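Local coordinates for protein cytochrome P450 (Zobellia galactanivorans, PDB 6G5O) that binds iron protoporphyrin IX as a member of the cytochrome P450 family of haem proteins, at residues N299-A302 against A303-E306; V122-D125 against F126-L130. All coordinates share one frame; numbering follows the deposited sequence.

Interaction 1. Residues N299-A302 against A303-E306; sequences NRDA and AVFE
Asp301 supplies two acceptors to the three residues that follow Ala302. Its OD1 takes the N-H of Ala303 at 3.1 Å, met on the anti side of the carboxylate and 33° out of its plane. With CG anti to the backbone N (chi1 -161°), the carboxylate lies beside its own carbonyl carbon, which places OD1 within bonding distance of that N-H. Asp301 O, meanwhile, takes two donors: Phe305 N at 3.1 Å, almost in line with the C=O bond, and Val304 N, also 3.1 Å away but well above the carbonyl plane. These bonds define an Asx motif. A water closes the loop, donating to Ala302 O at 2.9 Å and to Phe305 O at 2.7 Å.

The Phe305 ring lies between Asn299 O, 3.7 Å above one face near the rim, and its neighbour Val304 CG1 on the other. The Asn299 amide stands 89° from the ring plane, its polar atoms bonded to Ser265 OG and Val321 N. Asn299 O also accepts from Arg262, whose guanidinium makes a cation-pi contact with Phe305; Arg262 probably belongs to the ExxR motif of P450s. One aspartate thus fixes the turn locally, while its OD2, accepting from His35 N, ties it to the start of helix 35-43.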
loop_
_atom_site.group_PDB
_atom_site.type_symbol
_atom_site.label_atom_id
_atom_site.label_comp_id
_atom_site.label_asym_id
_atom_site.label_seq_id
_atom_site.Cartn_x
_atom_site.Cartn_y
_atom_site.Cartn_z
ATOM N N ASN A 299 -7.531 -11.886 4.136
ATOM C CA ASN A 299 -6.205 -12.441 4.181
ATOM C C ASN A 299 -5.946 -13.249 5.464
ATOM O O ASN A 299 -4.846 -13.793 5.632
ATOM C CB ASN A 299 -5.162 -11.328 4.014
ATOM C CG ASN A 299 -4.939 -10.920 2.554
ATOM O OD1 ASN A 299 -5.307 -11.640 1.618
ATOM N ND2 ASN A 299 -4.311 -9.775 2.356
ATOM N N ARG A 300 -6.936 -13.278 6.370
ATOM C CA ARG A 300 -6.912 -14.167 7.543
ATOM C C ARG A 300 -7.980 -15.297 7.479
ATOM O O ARG A 300 -8.097 -16.064 8.407
ATOM C CB ARG A 300 -7.121 -13.367 8.839
ATOM C CG ARG A 300 -6.171 -12.213 9.069
ATOM C CD ARG A 300 -4.739 -12.690 9.187
ATOM N NE ARG A 300 -3.863 -11.579 9.524
ATOM C CZ ARG A 300 -3.507 -11.216 10.752
ATOM N NH1 ARG A 300 -3.903 -11.894 11.800
ATOM N NH2 ARG A 300 -2.728 -10.181 10.939
ATOM N N ASP A 301 -8.767 -15.364 6.405
ATOM C CA ASP A 301 -9.800 -16.372 6.245
ATOM C C ASP A 301 -9.270 -17.817 6.429
ATOM O O ASP A 301 -8.387 -18.273 5.686
ATOM C CB ASP A 301 -10.433 -16.233 4.867
ATOM C CG ASP A 301 -11.795 -16.903 4.770
ATOM O OD1 ASP A 301 -12.013 -17.910 5.449
ATOM O OD2 ASP A 301 -12.658 -16.435 3.989
ATOM N N ALA A 302 -9.820 -18.544 7.402
ATOM C CA ALA A 302 -9.280 -19.852 7.761
ATOM C C ALA A 302 -9.756 -20.970 6.840
ATOM O O ALA A 302 -9.227 -22.064 6.919
ATOM C CB ALA A 302 -9.579 -20.189 9.200
ATOM N N ALA A 303 -10.714 -20.688 5.951
ATOM C CA ALA A 303 -11.058 -21.627 4.883
ATOM C C ALA A 303 -10.030 -21.601 3.744
ATOM O O ALA A 303 -10.083 -22.476 2.861
ATOM C CB ALA A 303 -12.460 -21.336 4.325
ATOM N N VAL A 304 -9.112 -20.615 3.749
ATOM C CA VAL A 304 -8.161 -20.436 2.649
ATOM C C VAL A 304 -6.717 -20.571 3.041
ATOM O O VAL A 304 -5.942 -21.109 2.290
ATOM C CB VAL A 304 -8.350 -19.063 1.968
ATOM C CG1 VAL A 304 -7.342 -18.890 0.840
ATOM C CG2 VAL A 304 -9.775 -18.906 1.425
ATOM N N PHE A 305 -6.324 -20.045 4.193
ATOM C CA PHE A 305 -4.944 -20.071 4.614
ATOM C C PHE A 305 -4.777 -20.970 5.839
ATOM O O PHE A 305 -5.449 -20.812 6.844
ATOM C CB PHE A 305 -4.428 -18.650 4.937
ATOM C CG PHE A 305 -4.660 -17.621 3.829
ATOM C CD1 PHE A 305 -5.859 -16.917 3.749
ATOM C CD2 PHE A 305 -3.723 -17.414 2.861
ATOM C CE1 PHE A 305 -6.098 -15.968 2.743
ATOM C CE2 PHE A 305 -3.954 -16.503 1.825
ATOM C CZ PHE A 305 -5.131 -15.760 1.768
ATOM N N GLU A 306 -3.901 -21.951 5.724
ATOM C CA GLU A 306 -3.426 -22.690 6.879
ATOM C C GLU A 306 -2.625 -21.762 7.774
ATOM O O GLU A 306 -1.874 -20.964 7.272
ATOM C CB GLU A 306 -2.513 -23.867 6.422
ATOM C CG GLU A 306 -2.376 -25.042 7.422
ATOM C CD GLU A 306 -3.690 -25.820 7.600
ATOM O OE1 GLU A 306 -4.466 -25.945 6.623
ATOM O OE2 GLU A 306 -3.954 -26.296 8.720
HETATM O O HOH W 1 -6.819 -22.343 8.528
#

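Interaction 2. Residues V122-D125 against F126-L130; sequences VVTD and FALRL
Phe126, Asp125 and Thr124 give this first turn of helix 122-139 its character. Phe126 N bonds to Val122 O at 3.2 Å, bent to 136°, with the donor above the carbonyl plane. The same oxygen takes Ala127 N at 2.7 Å in a nearly straight bond of 175°, and Val123 O accepts from Leu128 N. The step of five residues identifies a pi-type turn. Phe126 CB rests 3.3 Å from Val122 O, and CG, anti to the backbone N (chi1 -174°), carries the ring away from this turn toward Ile110 and Val111 of helix 97-117, Ile233 of helix 223-238 and Leu343.

On the outer side Arg129 bends back at chi2, so that its NH1 makes a weak bond of 3.1 Å to Thr124 O while Asp125 CA covers one guanidinium face. At 4.6 Å Asp125 OD1 and Arg129 NH1 are not in contact, though their opposite charges may attract. The methyl CG2 of Thr124 runs alongside Leu128, 4.1 Å from its CD2. Glu121, just before the helix, accepts the N-H groups of Val123 and Thr124. The turn therefore sets an apolar ring facing the neighbouring helices against a polar flank, where an arginine supplements the backbone bonding at Thr124 O.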
loop_
_atom_site.group_PDB
_atom_site.type_symbol
_atom_site.label_atom_id
_atom_site.label_comp_id
_atom_site.label_asym_id
_atom_site.label_seq_id
_atom_site.Cartn_x
_atom_site.Cartn_y
_atom_site.Cartn_z
ATOM N N VAL A 122 12.156 4.007 14.024
ATOM C CA VAL A 122 11.992 3.383 12.698
ATOM C C VAL A 122 10.996 4.094 11.769
ATOM O O VAL A 122 11.283 4.285 10.598
ATOM C CB VAL A 122 11.619 1.899 12.825
ATOM C CG1 VAL A 122 11.275 1.284 11.468
ATOM C CG2 VAL A 122 12.779 1.135 13.448
ATOM N N VAL A 123 9.845 4.493 12.279
ATOM C CA VAL A 123 8.821 5.067 11.411
ATOM C C VAL A 123 9.311 6.293 10.626
ATOM O O VAL A 123 9.211 6.308 9.388
ATOM C CB VAL A 123 7.552 5.438 12.172
ATOM C CG1 VAL A 123 6.531 6.086 11.246
ATOM C CG2 VAL A 123 6.954 4.191 12.745
ATOM N N THR A 124 9.854 7.295 11.335
ATOM C CA THR A 124 10.319 8.552 10.719
ATOM C C THR A 124 11.778 8.534 10.242
ATOM O O THR A 124 12.063 8.923 9.101
ATOM C CB THR A 124 10.085 9.733 11.671
ATOM O OG1 THR A 124 8.693 9.779 11.967
ATOM C CG2 THR A 124 10.491 11.070 11.047
ATOM N N ASP A 125 12.689 8.071 11.093
ATOM C CA ASP A 125 14.117 8.099 10.770
ATOM C C ASP A 125 14.548 7.023 9.783
ATOM O O ASP A 125 15.632 7.125 9.213
ATOM C CB ASP A 125 14.995 7.939 12.038
ATOM C CG ASP A 125 14.748 9.033 13.108
ATOM O OD1 ASP A 125 14.009 10.031 12.869
ATOM O OD2 ASP A 125 15.312 8.856 14.217
ATOM N N PHE A 126 13.749 5.977 9.606
ATOM C CA PHE A 126 14.148 4.875 8.726
ATOM C C PHE A 126 13.110 4.662 7.591
ATOM O O PHE A 126 13.433 4.812 6.448
ATOM C CB PHE A 126 14.379 3.589 9.545
ATOM C CG PHE A 126 14.917 2.449 8.738
ATOM C CD1 PHE A 126 14.107 1.769 7.846
ATOM C CD2 PHE A 126 16.226 2.059 8.864
ATOM C CE1 PHE A 126 14.603 0.733 7.087
ATOM C CE2 PHE A 126 16.729 1.019 8.118
ATOM C CZ PHE A 126 15.904 0.356 7.225
ATOM N N ALA A 127 11.873 4.339 7.919
ATOM C CA ALA A 127 10.874 3.969 6.927
ATOM C C ALA A 127 10.497 5.125 5.984
ATOM O O ALA A 127 10.507 4.947 4.766
ATOM C CB ALA A 127 9.654 3.421 7.626
ATOM N N LEU A 128 10.226 6.297 6.553
ATOM C CA LEU A 128 9.926 7.507 5.774
ATOM C C LEU A 128 11.073 7.927 4.845
ATOM O O LEU A 128 10.845 8.342 3.704
ATOM C CB LEU A 128 9.574 8.655 6.709
ATOM C CG LEU A 128 9.404 10.045 6.100
ATOM C CD1 LEU A 128 8.238 10.125 5.109
ATOM C CD2 LEU A 128 9.184 11.070 7.208
ATOM N N ARG A 129 12.303 7.805 5.321
ATOM C CA ARG A 129 13.479 8.096 4.493
ATOM C C ARG A 129 13.642 7.092 3.330
ATOM O O ARG A 129 13.945 7.484 2.209
ATOM C CB ARG A 129 14.776 8.049 5.317
ATOM C CG ARG A 129 15.340 9.378 5.846
ATOM C CD ARG A 129 14.659 9.814 7.121
ATOM N NE ARG A 129 15.261 10.972 7.758
ATOM C CZ ARG A 129 14.590 11.882 8.484
ATOM N NH1 ARG A 129 13.268 11.799 8.679
ATOM N NH2 ARG A 129 15.249 12.905 9.036
ATOM N N LEU A 130 13.570 5.796 3.630
ATOM C CA LEU A 130 13.663 4.785 2.601
ATOM C C LEU A 130 12.527 4.979 1.540
ATOM O O LEU A 130 12.794 4.980 0.357
ATOM C CB LEU A 130 13.597 3.412 3.256
ATOM C CG LEU A 130 13.840 2.141 2.447
ATOM C CD1 LEU A 130 13.903 0.946 3.390
ATOM C CD2 LEU A 130 12.725 1.929 1.441
#

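In the fold
The two contacts are in different parts of the P450 fold, their centres 31 Å apart and nearest atoms about 17 Å apart. Interaction 2 is mostly buried and helical: it starts helix 122-139, which packs on helices 97-117, 223-238 and 333-350, consistent with the four-helix core bundle of P450s. Interaction 1 lies in the loop between helices 295-298 and 333-350, with exposed alanines beside buried Asn299 and Phe305. Each has a carbonyl shared by two backbone donors. Within the segments, a carboxylate acceptor and a bridging water belong to interaction 1; at interaction 2 the carboxylate is that of Glu121, just before the turn. Interaction 2 relies instead on helix hydrogen bonds and apolar neighbours, with one weak arginine bond.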